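Long-range contacts in D-3-phosphoglycerate dehydrogenase (Sulfolobus tokodaii, PDB 2EKL), which probably catalyses the NAD-dependent oxidation of D-3-phosphoglycerate in amino-acid biosynthesis: residues Ala100-Ala105 against Gly151-Lys156; Glu107-Leu112 against Ile227-Ser232. One frame throughout, in Å; residues are numbered along the deposited sequence.

Interaction 1 of 2, residues Ala100-Ala105 against Gly151-Lys156; sequences ASTDSA and GRIGTK. With NAD (nicotinamide-adenine-dinucleotide), chain B.
The guanidinium of Arg-152, whose extended chain crosses the Thr-102 side chain at about a right angle, meets the nicotinamide-side phosphate of NAD at its edge: NH1 donates in plane to O2N (3.1 Å). Ala-105 CB and Ile-153 CD1 lie over one face of the nicotinamide ring, above C4N and C6N, while Ser-101 OG approaches C5N (3.2 Å) near the ring plane. Ala-105 CB and Ile-153 CD1 also press together, at 3.5 Å, tighter than usual carbon contact. Asp-103 presents a third flat group; its OD1 takes Lys-156 NZ on the syn side, 26° out of the carboxylate plane, in a 2.7 Å salt bridge. With CG anti to the carbonyl carbon (chi1 -71°) and the chain extended beyond it, Lys-156 passes CD by Thr-102 CG2. A water donates to Asp-103 OD2 and weakly accepts from NZ. Thr-102 OG1 itself bonds to Gly-99 O. Arg-152 N and Ile-153 N donate nearly straight bonds to NAD O1A and O1N, so successive amides at the start of helix 152-163 hold both phosphates, consistent with a Rossmann-type glycine-rich motif that includes Gly-151, just before the helix, and Gly-154 in its first turn. The starts of helices 102-118 and 152-163 thus meet beside the cofactor; helix 289-309 packs on Ala-100, Ser-101 and Ser-104, and Ala-141 of the second subunit packs on Asp-103.

Interaction 2 of 2, residues Glu107-Leu112 against Ile227-Ser232; sequences ELTIGL and IIVNTS. With NAD (nicotinamide-adenine-dinucleotide), chain B.
Two threonine hydroxyls meet inside an otherwise largely apolar, buried contact: Thr-109 OG1 and Thr-231 OG1 lie 2.8 Å apart, a hydrogen-bonding distance. Thr-109 OG1 is also hydrogen-bonded to Ala-105 O, one turn back in its helix. In Thr-231, OG1 sits between the backbone N and the carbonyl carbon (chi1 56°), which leaves CG2 beside the backbone N, where it touches Leu-112 CD1 (3.6 Å) as the two side chains slide past each other in opposite directions. Two residues earlier, on the strand, Val-229 CG1 lies 4.0 Å from both Thr-109 CG2 and Leu-112 CB. The backbone beyond the strand serves the cofactor: the carboxamide N7N of NAD donates to Thr-231 O at 3.2 Å. Next to it, Asn-230 OD1 accepts from Ser-232 N, an Asx turn, and from Ser-232 OG on the opposite face of its plane, so two donors of one residue just past the strand hold this oxygen. Helix 102-118 packs against the C-terminal end of strand 226-230, with Ser-201 of strand 199-202 touching Thr-109 and Val-229, Ala-255 of strand 251-256 touching Leu-112, and Val-157 of helix 152-163 packed on Thr-109.

In the fold
From the N terminus the chain first builds the five-stranded parallel sheet, whose last strand is 93-95, then enters helix 102-118, which with the two residues before it supplies the first segment of both contacts. Interaction 1 closes a loop of 45 residues when the chain returns through strand 144-148 into helix 152-163. Interaction 2 closes a longer one, of 114 residues, at the end of strand 226-230. Because 107-112 lies inside the first loop and 227-232 beyond it, the two contacts cross rather than nest. Together they join helix 102-118 to helix 152-163 and to strand 226-230 of the seven-stranded Rossmann-type sheet, touch NAD at its phosphates and its nicotinamide end, and adjoin the second subunit.

Interaction 1 of 2, residues Ala100-Ala105 against Gly151-Lys156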
loop_
_atom_site.group_PDB
_atom_site.type_symbol
_atom_site.label_atom_id
_atom_site.label_comp_id
_atom_site.label_asym_id
_atom_site.label_seq_id
_atom_site.Cartn_x
_atom_site.Cartn_y
_atom_site.Cartn_z
ATOM N N ALA A 100 11.666 -6.532 16.621
ATOM C CA ALA A 100 12.042 -5.136 16.413
ATOM C C ALA A 100 11.490 -4.446 15.162
ATOM O O ALA A 100 11.377 -3.220 15.131
ATOM C CB ALA A 100 13.556 -5.012 16.423
ATOM N N SER A 101 11.140 -5.214 14.137
ATOM C CA SER A 101 10.651 -4.608 12.903
ATOM C C SER A 101 9.186 -4.881 12.577
ATOM O O SER A 101 8.726 -4.562 11.479
ATOM C CB SER A 101 11.509 -5.076 11.727
ATOM O OG SER A 101 11.257 -6.436 11.424
ATOM N N THR A 102 8.453 -5.450 13.528
ATOM C CA THR A 102 7.050 -5.792 13.312
ATOM C C THR A 102 6.209 -4.799 12.510
ATOM O O THR A 102 5.699 -5.143 11.445
ATOM C CB THR A 102 6.328 -6.067 14.653
ATOM O OG1 THR A 102 6.978 -7.149 15.332
ATOM C CG2 THR A 102 4.868 -6.438 14.409
ATOM N N ASP A 103 6.059 -3.570 13.001
ATOM C CA ASP A 103 5.221 -2.602 12.290
ATOM C C ASP A 103 5.701 -2.269 10.882
ATOM O O ASP A 103 4.889 -2.020 9.989
ATOM C CB ASP A 103 5.055 -1.309 13.104
ATOM C CG ASP A 103 4.204 -1.507 14.353
ATOM O OD1 ASP A 103 3.307 -2.382 14.346
ATOM O OD2 ASP A 103 4.421 -0.772 15.342
ATOM N N SER A 104 7.011 -2.254 10.675
ATOM C CA SER A 104 7.528 -1.964 9.342
ATOM C C SER A 104 7.194 -3.108 8.384
ATOM O O SER A 104 6.867 -2.877 7.220
ATOM C CB SER A 104 9.037 -1.727 9.398
ATOM O OG SER A 104 9.304 -0.460 9.985
ATOM N N ALA A 105 7.257 -4.340 8.878
ATOM C CA ALA A 105 6.943 -5.501 8.043
ATOM C C ALA A 105 5.440 -5.536 7.761
ATOM O O ALA A 105 5.013 -5.869 6.652
ATOM C CB ALA A 105 7.393 -6.796 8.739
ATOM N N GLY A 151 1.154 -14.535 14.100
ATOM C CA GLY A 151 2.025 -14.079 15.169
ATOM C C GLY A 151 2.036 -12.567 15.290
ATOM O O GLY A 151 1.016 -11.921 15.083
ATOM N N ARG A 152 3.194 -12.002 15.624
ATOM C CA ARG A 152 3.322 -10.557 15.778
ATOM C C ARG A 152 2.822 -9.801 14.550
ATOM O O ARG A 152 1.966 -8.922 14.646
ATOM C CB ARG A 152 4.784 -10.162 16.007
ATOM C CG ARG A 152 5.482 -10.832 17.179
ATOM C CD ARG A 152 6.793 -10.117 17.463
ATOM N NE ARG A 152 7.620 -10.804 18.454
ATOM C CZ ARG A 152 8.423 -11.827 18.181
ATOM N NH1 ARG A 152 8.516 -12.291 16.941
ATOM N NH2 ARG A 152 9.144 -12.378 19.148
ATOM N N ILE A 153 3.380 -10.144 13.394
ATOM C CA ILE A 153 3.021 -9.491 12.142
ATOM C C ILE A 153 1.655 -9.909 11.613
ATOM O O ILE A 153 0.842 -9.061 11.248
ATOM C CB ILE A 153 4.101 -9.761 11.070
ATOM C CG1 ILE A 153 5.425 -9.141 11.524
ATOM C CG2 ILE A 153 3.682 -9.176 9.722
ATOM C CD1 ILE A 153 6.609 -9.550 10.681
ATOM N N GLY A 154 1.399 -11.212 11.586
ATOM C CA GLY A 154 0.122 -11.696 11.093
ATOM C C GLY A 154 -1.070 -11.081 11.805
ATOM O O GLY A 154 -2.066 -10.726 11.176
ATOM N N THR A 155 -0.976 -10.950 13.123
ATOM C CA THR A 155 -2.074 -10.374 13.887
ATOM C C THR A 155 -2.371 -8.939 13.470
ATOM O O THR A 155 -3.527 -8.574 13.269
ATOM C CB THR A 155 -1.782 -10.406 15.402
ATOM O OG1 THR A 155 -1.653 -11.769 15.831
ATOM C CG2 THR A 155 -2.919 -9.741 16.178
ATOM N N LYS A 156 -1.330 -8.124 13.331
ATOM C CA LYS A 156 -1.532 -6.733 12.947
ATOM C C LYS A 156 -2.035 -6.562 11.517
ATOM O O LYS A 156 -2.820 -5.654 11.238
ATOM C CB LYS A 156 -0.247 -5.932 13.177
ATOM C CG LYS A 156 0.047 -5.723 14.663
ATOM C CD LYS A 156 1.265 -4.850 14.897
ATOM C CE LYS A 156 1.423 -4.536 16.379
ATOM N NZ LYS A 156 2.586 -3.649 16.663
HETATM P PA NAD B . 6.081 -14.845 15.015
HETATM O O1A NAD B . 5.505 -13.831 15.917
HETATM O O2A NAD B . 6.989 -15.883 15.652
HETATM O O5B NAD B . 4.852 -15.540 14.257
HETATM C C5B NAD B . 5.103 -16.600 13.346
HETATM C C4B NAD B . 3.723 -17.496 13.399
HETATM O O4B NAD B . 3.640 -18.378 12.268
HETATM C C3B NAD B . 3.613 -18.249 14.767
HETATM O O3B NAD B . 2.370 -17.987 15.416
HETATM C C2B NAD B . 3.881 -19.702 14.354
HETATM O O2B NAD B . 3.370 -20.724 15.175
HETATM C C1B NAD B . 3.353 -19.633 12.969
HETATM N N9A NAD B . 3.731 -20.806 12.118
HETATM C C8A NAD B . 4.933 -21.486 11.992
HETATM N N7A NAD B . 4.794 -22.491 11.095
HETATM C C5A NAD B . 3.521 -22.469 10.638
HETATM C C6A NAD B . 2.752 -23.254 9.690
HETATM N N6A NAD B . 3.300 -24.269 9.041
HETATM N N1A NAD B . 1.374 -22.934 9.444
HETATM C C2A NAD B . 0.724 -21.848 10.116
HETATM N N3A NAD B . 1.470 -21.081 11.041
HETATM C C4A NAD B . 2.834 -21.394 11.288
HETATM O O3 NAD B . 6.964 -14.116 13.882
HETATM P PN NAD B . 6.784 -12.666 13.197
HETATM O O1N NAD B . 5.355 -12.332 13.101
HETATM O O2N NAD B . 7.614 -11.752 14.035
HETATM O O5D NAD B . 7.511 -12.977 11.834
HETATM C C5D NAD B . 6.816 -13.661 10.813
HETATM C C4D NAD B . 7.695 -13.893 9.602
HETATM O O4D NAD B . 8.087 -12.677 8.991
HETATM C C3D NAD B . 9.027 -14.658 9.849
HETATM O O3D NAD B . 9.269 -15.619 8.811
HETATM C C2D NAD B . 10.037 -13.572 9.934
HETATM O O2D NAD B . 11.364 -14.052 9.846
HETATM C C1D NAD B . 9.495 -12.703 8.833
HETATM N N1N NAD B . 9.948 -11.284 8.776
HETATM C C2N NAD B . 10.333 -10.755 7.504
HETATM C C3N NAD B . 10.769 -9.399 7.425
HETATM C C7N NAD B . 11.164 -8.842 6.110
HETATM O O7N NAD B . 12.169 -7.951 6.102
HETATM N N7N NAD B . 10.595 -9.166 4.958
HETATM C C4N NAD B . 10.805 -8.598 8.679
HETATM C C5N NAD B . 10.413 -9.149 9.963
HETATM C C6N NAD B . 9.979 -10.513 10.002
HETATM O O HOH W 1 2.605 -0.281 17.168
#

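Interaction 2 of 2, residues Glu107-Leu112 against Ile227-Ser232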
loop_
_atom_site.group_PDB
_atom_site.type_symbol
_atom_site.label_atom_id
_atom_site.label_comp_id
_atom_site.label_asym_id
_atom_site.label_seq_id
_atom_site.Cartn_x
_atom_site.Cartn_y
_atom_site.Cartn_z
ATOM N N GLU A 107 3.377 -2.970 7.609
ATOM C CA GLU A 107 3.066 -1.926 6.653
ATOM C C GLU A 107 3.451 -2.314 5.232
ATOM O O GLU A 107 2.685 -2.082 4.295
ATOM C CB GLU A 107 3.745 -0.620 7.086
ATOM C CG GLU A 107 3.049 0.013 8.297
ATOM C CD GLU A 107 3.962 0.893 9.134
ATOM O OE1 GLU A 107 4.954 1.425 8.596
ATOM O OE2 GLU A 107 3.669 1.064 10.337
ATOM N N LEU A 108 4.621 -2.921 5.064
ATOM C CA LEU A 108 5.039 -3.326 3.728
ATOM C C LEU A 108 4.082 -4.388 3.198
ATOM O O LEU A 108 3.794 -4.427 2.004
ATOM C CB LEU A 108 6.465 -3.884 3.737
ATOM C CG LEU A 108 7.013 -4.255 2.352
ATOM C CD1 LEU A 108 7.137 -2.998 1.498
ATOM C CD2 LEU A 108 8.371 -4.934 2.492
ATOM N N THR A 109 3.584 -5.245 4.087
ATOM C CA THR A 109 2.653 -6.302 3.682
ATOM C C THR A 109 1.393 -5.690 3.074
ATOM O O THR A 109 0.951 -6.093 1.995
ATOM C CB THR A 109 2.244 -7.192 4.879
ATOM O OG1 THR A 109 3.410 -7.811 5.437
ATOM C CG2 THR A 109 1.264 -8.280 4.427
ATOM N N ILE A 110 0.813 -4.718 3.775
ATOM C CA ILE A 110 -0.393 -4.042 3.297
ATOM C C ILE A 110 -0.086 -3.318 1.988
ATOM O O ILE A 110 -0.900 -3.313 1.056
ATOM C CB ILE A 110 -0.908 -3.011 4.339
ATOM C CG1 ILE A 110 -1.339 -3.737 5.620
ATOM C CG2 ILE A 110 -2.068 -2.198 3.755
ATOM C CD1 ILE A 110 -2.449 -4.763 5.422
ATOM N N GLY A 111 1.091 -2.706 1.919
ATOM C CA GLY A 111 1.475 -1.997 0.711
ATOM C C GLY A 111 1.577 -2.944 -0.476
ATOM O O GLY A 111 1.118 -2.624 -1.573
ATOM N N LEU A 112 2.193 -4.104 -0.264
ATOM C CA LEU A 112 2.342 -5.100 -1.328
ATOM C C LEU A 112 0.982 -5.634 -1.772
ATOM O O LEU A 112 0.727 -5.802 -2.971
ATOM C CB LEU A 112 3.232 -6.260 -0.854
ATOM C CG LEU A 112 4.738 -5.978 -0.807
ATOM C CD1 LEU A 112 5.477 -7.130 -0.130
ATOM C CD2 LEU A 112 5.251 -5.782 -2.232
ATOM N N ILE A 227 -4.938 -13.597 -4.667
ATOM C CA ILE A 227 -3.772 -12.727 -4.577
ATOM C C ILE A 227 -2.991 -13.274 -3.389
ATOM O O ILE A 227 -3.547 -13.452 -2.301
ATOM C CB ILE A 227 -4.155 -11.256 -4.287
ATOM C CG1 ILE A 227 -4.854 -10.647 -5.503
ATOM C CG2 ILE A 227 -2.903 -10.447 -3.943
ATOM C CD1 ILE A 227 -5.395 -9.254 -5.258
ATOM N N ILE A 228 -1.717 -13.571 -3.600
ATOM C CA ILE A 228 -0.884 -14.112 -2.532
ATOM C C ILE A 228 0.219 -13.124 -2.169
ATOM O O ILE A 228 0.957 -12.672 -3.038
ATOM C CB ILE A 228 -0.236 -15.450 -2.964
ATOM C CG1 ILE A 228 -1.320 -16.431 -3.420
ATOM C CG2 ILE A 228 0.563 -16.038 -1.812
ATOM C CD1 ILE A 228 -0.768 -17.741 -4.012
ATOM N N VAL A 229 0.322 -12.794 -0.884
ATOM C CA VAL A 229 1.341 -11.855 -0.417
ATOM C C VAL A 229 2.281 -12.593 0.520
ATOM O O VAL A 229 1.840 -13.383 1.357
ATOM C CB VAL A 229 0.707 -10.662 0.346
ATOM C CG1 VAL A 229 1.792 -9.665 0.761
ATOM C CG2 VAL A 229 -0.323 -9.970 -0.536
ATOM N N ASN A 230 3.578 -12.338 0.390
ATOM C CA ASN A 230 4.548 -13.009 1.243
ATOM C C ASN A 230 5.670 -12.088 1.708
ATOM O O ASN A 230 6.482 -11.636 0.906
ATOM C CB ASN A 230 5.149 -14.209 0.495
ATOM C CG ASN A 230 6.056 -15.065 1.378
ATOM O OD1 ASN A 230 6.225 -14.797 2.567
ATOM N ND2 ASN A 230 6.641 -16.103 0.791
ATOM N N THR A 231 5.698 -11.799 3.006
ATOM C CA THR A 231 6.762 -10.975 3.569
ATOM C C THR A 231 7.461 -11.760 4.670
ATOM O O THR A 231 8.209 -11.193 5.461
ATOM C CB THR A 231 6.238 -9.651 4.168
ATOM O OG1 THR A 231 5.243 -9.928 5.160
ATOM C CG2 THR A 231 5.647 -8.769 3.080
ATOM N N SER A 232 7.220 -13.068 4.709
ATOM C CA SER A 232 7.831 -13.919 5.726
ATOM C C SER A 232 9.080 -14.624 5.200
ATOM O O SER A 232 10.191 -14.106 5.344
ATOM C CB SER A 232 6.808 -14.937 6.254
ATOM O OG SER A 232 6.304 -15.776 5.229
HETATM P PA NAD B . 6.081 -14.845 15.015
HETATM O O1A NAD B . 5.505 -13.831 15.917
HETATM O O2A NAD B . 6.989 -15.883 15.652
HETATM O O5B NAD B . 4.852 -15.540 14.257
HETATM C C5B NAD B . 5.103 -16.600 13.346
HETATM C C4B NAD B . 3.723 -17.496 13.399
HETATM O O4B NAD B . 3.640 -18.378 12.268
HETATM C C3B NAD B . 3.613 -18.249 14.767
HETATM O O3B NAD B . 2.370 -17.987 15.416
HETATM C C2B NAD B . 3.881 -19.702 14.354
HETATM O O2B NAD B . 3.370 -20.724 15.175
HETATM C C1B NAD B . 3.353 -19.633 12.969
HETATM N N9A NAD B . 3.731 -20.806 12.118
HETATM C C8A NAD B . 4.933 -21.486 11.992
HETATM N N7A NAD B . 4.794 -22.491 11.095
HETATM C C5A NAD B . 3.521 -22.469 10.638
HETATM C C6A NAD B . 2.752 -23.254 9.690
HETATM N N6A NAD B . 3.300 -24.269 9.041
HETATM N N1A NAD B . 1.374 -22.934 9.444
HETATM C C2A NAD B . 0.724 -21.848 10.116
HETATM N N3A NAD B . 1.470 -21.081 11.041
HETATM C C4A NAD B . 2.834 -21.394 11.288
HETATM O O3 NAD B . 6.964 -14.116 13.882
HETATM P PN NAD B . 6.784 -12.666 13.197
HETATM O O1N NAD B . 5.355 -12.332 13.101
HETATM O O2N NAD B . 7.614 -11.752 14.035
HETATM O O5D NAD B . 7.511 -12.977 11.834
HETATM C C5D NAD B . 6.816 -13.661 10.813
HETATM C C4D NAD B . 7.695 -13.893 9.602
HETATM O O4D NAD B . 8.087 -12.677 8.991
HETATM C C3D NAD B . 9.027 -14.658 9.849
HETATM O O3D NAD B . 9.269 -15.619 8.811
HETATM C C2D NAD B . 10.037 -13.572 9.934
HETATM O O2D NAD B . 11.364 -14.052 9.846
HETATM C C1D NAD B . 9.495 -12.703 8.833
HETATM N N1N NAD B . 9.948 -11.284 8.776
HETATM C C2N NAD B . 10.333 -10.755 7.504
HETATM C C3N NAD B . 10.769 -9.399 7.425
HETATM C C7N NAD B . 11.164 -8.842 6.110
HETATM O O7N NAD B . 12.169 -7.951 6.102
HETATM N N7N NAD B . 10.595 -9.166 4.958
HETATM C C4N NAD B . 10.805 -8.598 8.679
HETATM C C5N NAD B . 10.413 -9.149 9.963
HETATM C C6N NAD B . 9.979 -10.513 10.002
#